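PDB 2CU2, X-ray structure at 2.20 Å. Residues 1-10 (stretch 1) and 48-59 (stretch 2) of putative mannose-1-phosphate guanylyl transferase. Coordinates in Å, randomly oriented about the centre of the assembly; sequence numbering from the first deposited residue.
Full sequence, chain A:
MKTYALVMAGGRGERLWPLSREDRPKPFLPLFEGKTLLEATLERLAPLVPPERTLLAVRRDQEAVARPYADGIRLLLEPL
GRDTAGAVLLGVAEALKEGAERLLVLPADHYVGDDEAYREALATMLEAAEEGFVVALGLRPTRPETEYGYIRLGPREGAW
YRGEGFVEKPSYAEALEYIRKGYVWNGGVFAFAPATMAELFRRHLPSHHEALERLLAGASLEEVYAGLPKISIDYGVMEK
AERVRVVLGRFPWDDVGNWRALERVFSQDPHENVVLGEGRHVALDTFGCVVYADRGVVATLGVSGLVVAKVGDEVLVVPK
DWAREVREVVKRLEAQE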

# COMPACT_ATOMS: atom_id res chain seq x y z
N MET A 1 27.57 -19.88 -37.67
CA MET A 1 27.80 -18.86 -38.68
C MET A 1 27.74 -17.45 -38.09
O MET A 1 27.62 -17.25 -36.89
N LYS A 2 27.87 -16.45 -38.98
CA LYS A 2 27.67 -15.08 -38.54
C LYS A 2 26.19 -14.79 -38.29
O LYS A 2 25.41 -14.61 -39.22
N THR A 3 25.87 -14.79 -37.00
CA THR A 3 24.51 -14.57 -36.55
C THR A 3 24.38 -13.26 -35.77
O THR A 3 25.19 -12.96 -34.90
N TYR A 4 23.36 -12.49 -36.12
CA TYR A 4 23.09 -11.25 -35.41
C TYR A 4 21.84 -11.49 -34.59
O TYR A 4 21.04 -12.37 -34.90
N ALA A 5 21.67 -10.72 -33.52
CA ALA A 5 20.52 -10.87 -32.67
C ALA A 5 19.83 -9.52 -32.49
O ALA A 5 20.49 -8.52 -32.20
N LEU A 6 18.52 -9.50 -32.70
CA LEU A 6 17.74 -8.29 -32.52
C LEU A 6 16.94 -8.46 -31.23
O LEU A 6 16.10 -9.36 -31.13
N VAL A 7 17.22 -7.61 -30.25
CA VAL A 7 16.50 -7.62 -28.99
C VAL A 7 15.49 -6.47 -28.91
O VAL A 7 15.84 -5.30 -28.79
N MET A 8 14.20 -6.83 -29.02
CA MET A 8 13.17 -5.81 -29.04
C MET A 8 12.74 -5.40 -27.63
O MET A 8 12.18 -6.18 -26.86
N ALA A 9 13.06 -4.14 -27.28
CA ALA A 9 12.63 -3.61 -26.00
C ALA A 9 11.46 -2.64 -26.17
O ALA A 9 11.55 -1.63 -26.85
N GLY A 10 10.31 -3.01 -25.57
CA GLY A 10 9.13 -2.16 -25.70
C GLY A 10 8.06 -2.51 -24.67
O GLY A 10 8.26 -3.29 -23.75
N LEU A 48 25.47 -17.23 -26.50
CA LEU A 48 25.07 -17.68 -27.83
C LEU A 48 25.42 -16.66 -28.91
O LEU A 48 25.98 -17.01 -29.94
N VAL A 49 25.07 -15.40 -28.67
CA VAL A 49 25.36 -14.34 -29.63
C VAL A 49 26.10 -13.22 -28.91
O VAL A 49 25.58 -12.63 -27.96
N PRO A 50 27.34 -12.93 -29.33
CA PRO A 50 28.11 -11.87 -28.67
C PRO A 50 27.45 -10.49 -28.73
O PRO A 50 26.64 -10.21 -29.60
N PRO A 51 27.79 -9.62 -27.76
CA PRO A 51 27.23 -8.28 -27.68
C PRO A 51 27.49 -7.47 -28.96
O PRO A 51 26.66 -6.72 -29.43
N GLU A 52 28.71 -7.63 -29.51
CA GLU A 52 29.03 -6.91 -30.73
C GLU A 52 28.01 -7.15 -31.85
O GLU A 52 27.73 -6.28 -32.66
N ARG A 53 27.48 -8.40 -31.89
CA ARG A 53 26.53 -8.75 -32.95
C ARG A 53 25.07 -8.68 -32.47
O ARG A 53 24.17 -9.30 -33.02
N THR A 54 24.86 -7.91 -31.38
CA THR A 54 23.51 -7.78 -30.84
C THR A 54 22.95 -6.37 -31.04
O THR A 54 23.61 -5.37 -30.79
N LEU A 55 21.71 -6.29 -31.50
CA LEU A 55 21.06 -5.00 -31.73
C LEU A 55 19.91 -4.83 -30.74
O LEU A 55 19.02 -5.67 -30.65
N LEU A 56 19.93 -3.73 -30.00
CA LEU A 56 18.89 -3.46 -29.03
C LEU A 56 17.95 -2.37 -29.53
O LEU A 56 18.29 -1.19 -29.51
N ALA A 57 16.76 -2.78 -29.97
CA ALA A 57 15.76 -1.84 -30.47
C ALA A 57 14.89 -1.28 -29.35
O ALA A 57 14.26 -2.03 -28.59
N VAL A 58 14.88 0.05 -29.26
CA VAL A 58 14.07 0.80 -28.31
C VAL A 58 13.60 2.13 -28.91
O VAL A 58 14.12 2.62 -29.89
N ARG A 59 12.54 2.69 -28.29
CA ARG A 59 12.03 3.96 -28.77
C ARG A 59 13.06 5.08 -28.63
O ARG A 59 13.95 5.05 -27.78

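Two parallel strands, one in each stretch, lie side by side, joined by a ladder of five backbone hydrogen bonds. The shortest runs from Leu-55 N to Ala-5 O (2.6 Å), followed by Val-7 N to Leu-55 O (2.7 Å) and Ala-9 N to Ala-57 O (2.8 Å); Ala-5 N to Arg-53 O and Ala-57 N to Val-7 O, both 2.9 Å, complete it. Two waters extend the polar contact. Water 1 donates to Thr-3 O (2.8 Å) and accepts from Arg-53 NH1 (3.1 Å), while water 2 donates to Ala-9 O and accepts from Arg-59 N, each at 2.9 Å. Within stretch 2, Thr-54 (chi1 m) turns its OG1 to donate to Pro-50 O at 2.8 Å, so its hydroxyl is satisfied in a buried site.

Arg-53, with chi1 m and chi2 and chi3 both t, extends along the start of stretch 1. Its aliphatic base suits the aromatic Tyr-4 (chi1 -97°, between wells): CB lies 4.1 Å from the Tyr-4 ring centroid, almost on the ring normal, a CH-pi contact. Farther out, Lys-2 CE covers one face of the guanidinium, 3.5 Å from Arg-53 NH2. At the edge of the tyrosine ring, Tyr-4 CD2 meets Leu-55 CG (m, t) at 4.2 Å.

Side chains alternate between the sheet's two faces. On one, Leu-6 (t, p) brings CD1 to 4.0 Å from both Leu-55 CB and Ala-57 CB; the methyl of Ala-57 offers a compact apolar surface to that branch. On the other, Ala-5 CB meets CG1 of Val-49 (chi1 t), which points toward stretch 1, at 3.7 Å, and Val-7 (t) touches Thr-54 CG2 through CG2 at 3.8 Å and Leu-56 CD1 through CG1 at 3.8 Å. Leu-56 (t, p) also reaches Ala-9, CD1 to CB 4.0 Å. Ala-9 points toward stretch 2, its compact CB fitting tightly against Val-58 CG1 (chi1 m) at 3.3 Å.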

# COMPACT_ATOMS: atom_id res chain seq x y z
CB MET A 1 26.74 -19.01 -39.77
CG MET A 1 25.74 -20.14 -39.47
SD MET A 1 24.38 -20.15 -40.64
CE MET A 1 25.26 -20.85 -42.05
CB LYS A 2 28.21 -14.14 -39.62
CG LYS A 2 28.19 -12.67 -39.17
CD LYS A 2 29.15 -11.80 -39.97
CE LYS A 2 29.61 -10.56 -39.19
NZ LYS A 2 30.13 -9.55 -40.11
CB THR A 3 24.03 -15.71 -35.64
OG1 THR A 3 24.09 -16.95 -36.36
CG2 THR A 3 22.59 -15.46 -35.18
CB TYR A 4 22.87 -10.09 -36.39
CG TYR A 4 24.11 -9.25 -36.63
CD1 TYR A 4 25.25 -9.80 -37.23
CD2 TYR A 4 24.17 -7.93 -36.20
CE1 TYR A 4 26.41 -9.05 -37.40
CE2 TYR A 4 25.33 -7.17 -36.36
CZ TYR A 4 26.44 -7.74 -36.96
OH TYR A 4 27.59 -6.99 -37.10
CB ALA A 5 20.94 -11.42 -31.31
CB LEU A 6 16.77 -8.06 -33.68
CG LEU A 6 15.81 -6.89 -33.43
CD1 LEU A 6 16.58 -5.57 -33.52
CD2 LEU A 6 14.66 -6.90 -34.43
CB VAL A 7 17.51 -7.51 -27.85
CG1 VAL A 7 16.80 -7.49 -26.51
CG2 VAL A 7 18.47 -8.68 -27.90
CB MET A 8 11.97 -6.36 -29.82
CG MET A 8 12.36 -6.81 -31.23
SD MET A 8 10.93 -7.29 -32.21
CE MET A 8 10.46 -8.74 -31.25
CB ALA A 9 13.82 -2.89 -25.35
CB LEU A 48 23.57 -17.97 -27.85
CG LEU A 48 23.03 -18.53 -29.17
CD1 LEU A 48 23.67 -19.88 -29.44
CD2 LEU A 48 21.51 -18.66 -29.10
CB VAL A 49 24.07 -13.76 -30.27
CG1 VAL A 49 24.42 -12.73 -31.33
CG2 VAL A 49 23.26 -14.89 -30.89
CB PRO A 50 29.46 -11.92 -29.39
CG PRO A 50 29.09 -12.42 -30.76
CD PRO A 50 28.10 -13.51 -30.45
CB PRO A 51 27.86 -7.59 -26.47
CG PRO A 51 28.29 -8.70 -25.52
CD PRO A 51 28.52 -9.91 -26.54
CB GLU A 52 30.42 -7.34 -31.19
CG GLU A 52 31.38 -7.50 -30.02
CD GLU A 52 31.71 -8.96 -29.83
OE1 GLU A 52 31.72 -9.69 -30.81
OE2 GLU A 52 31.93 -9.37 -28.69
CB ARG A 53 26.85 -10.16 -33.44
CG ARG A 53 28.22 -10.22 -34.13
CD ARG A 53 28.52 -11.60 -34.74
NE ARG A 53 29.70 -11.50 -35.61
CZ ARG A 53 30.22 -12.64 -36.11
NH1 ARG A 53 29.67 -13.81 -35.82
NH2 ARG A 53 31.31 -12.58 -36.89
CB THR A 54 23.55 -8.12 -29.35
OG1 THR A 54 24.01 -9.46 -29.18
CG2 THR A 54 22.15 -7.99 -28.75
CB LEU A 55 20.53 -4.94 -33.17
CG LEU A 55 21.53 -5.37 -34.26
CD1 LEU A 55 20.80 -5.54 -35.59
CD2 LEU A 55 22.64 -4.34 -34.38
CB LEU A 56 19.51 -3.03 -27.70
CG LEU A 56 18.52 -2.60 -26.62
CD1 LEU A 56 17.61 -3.77 -26.24
CD2 LEU A 56 19.29 -2.09 -25.42
CB ALA A 57 14.88 -2.53 -31.51
CB VAL A 58 14.92 1.06 -27.06
CG1 VAL A 58 15.45 -0.26 -26.51
CG2 VAL A 58 16.09 1.96 -27.41
CB ARG A 59 10.77 4.30 -27.97
CG ARG A 59 9.54 3.54 -28.47
CD ARG A 59 9.06 4.06 -29.84
NE ARG A 59 8.33 5.32 -29.68
CZ ARG A 59 7.06 5.24 -29.25
NH1 ARG A 59 6.51 4.06 -29.01
NH2 ARG A 59 6.35 6.35 -29.05
O HOH W 1 27.33 -14.59 -33.99
O HOH W 2 11.28 1.12 -26.15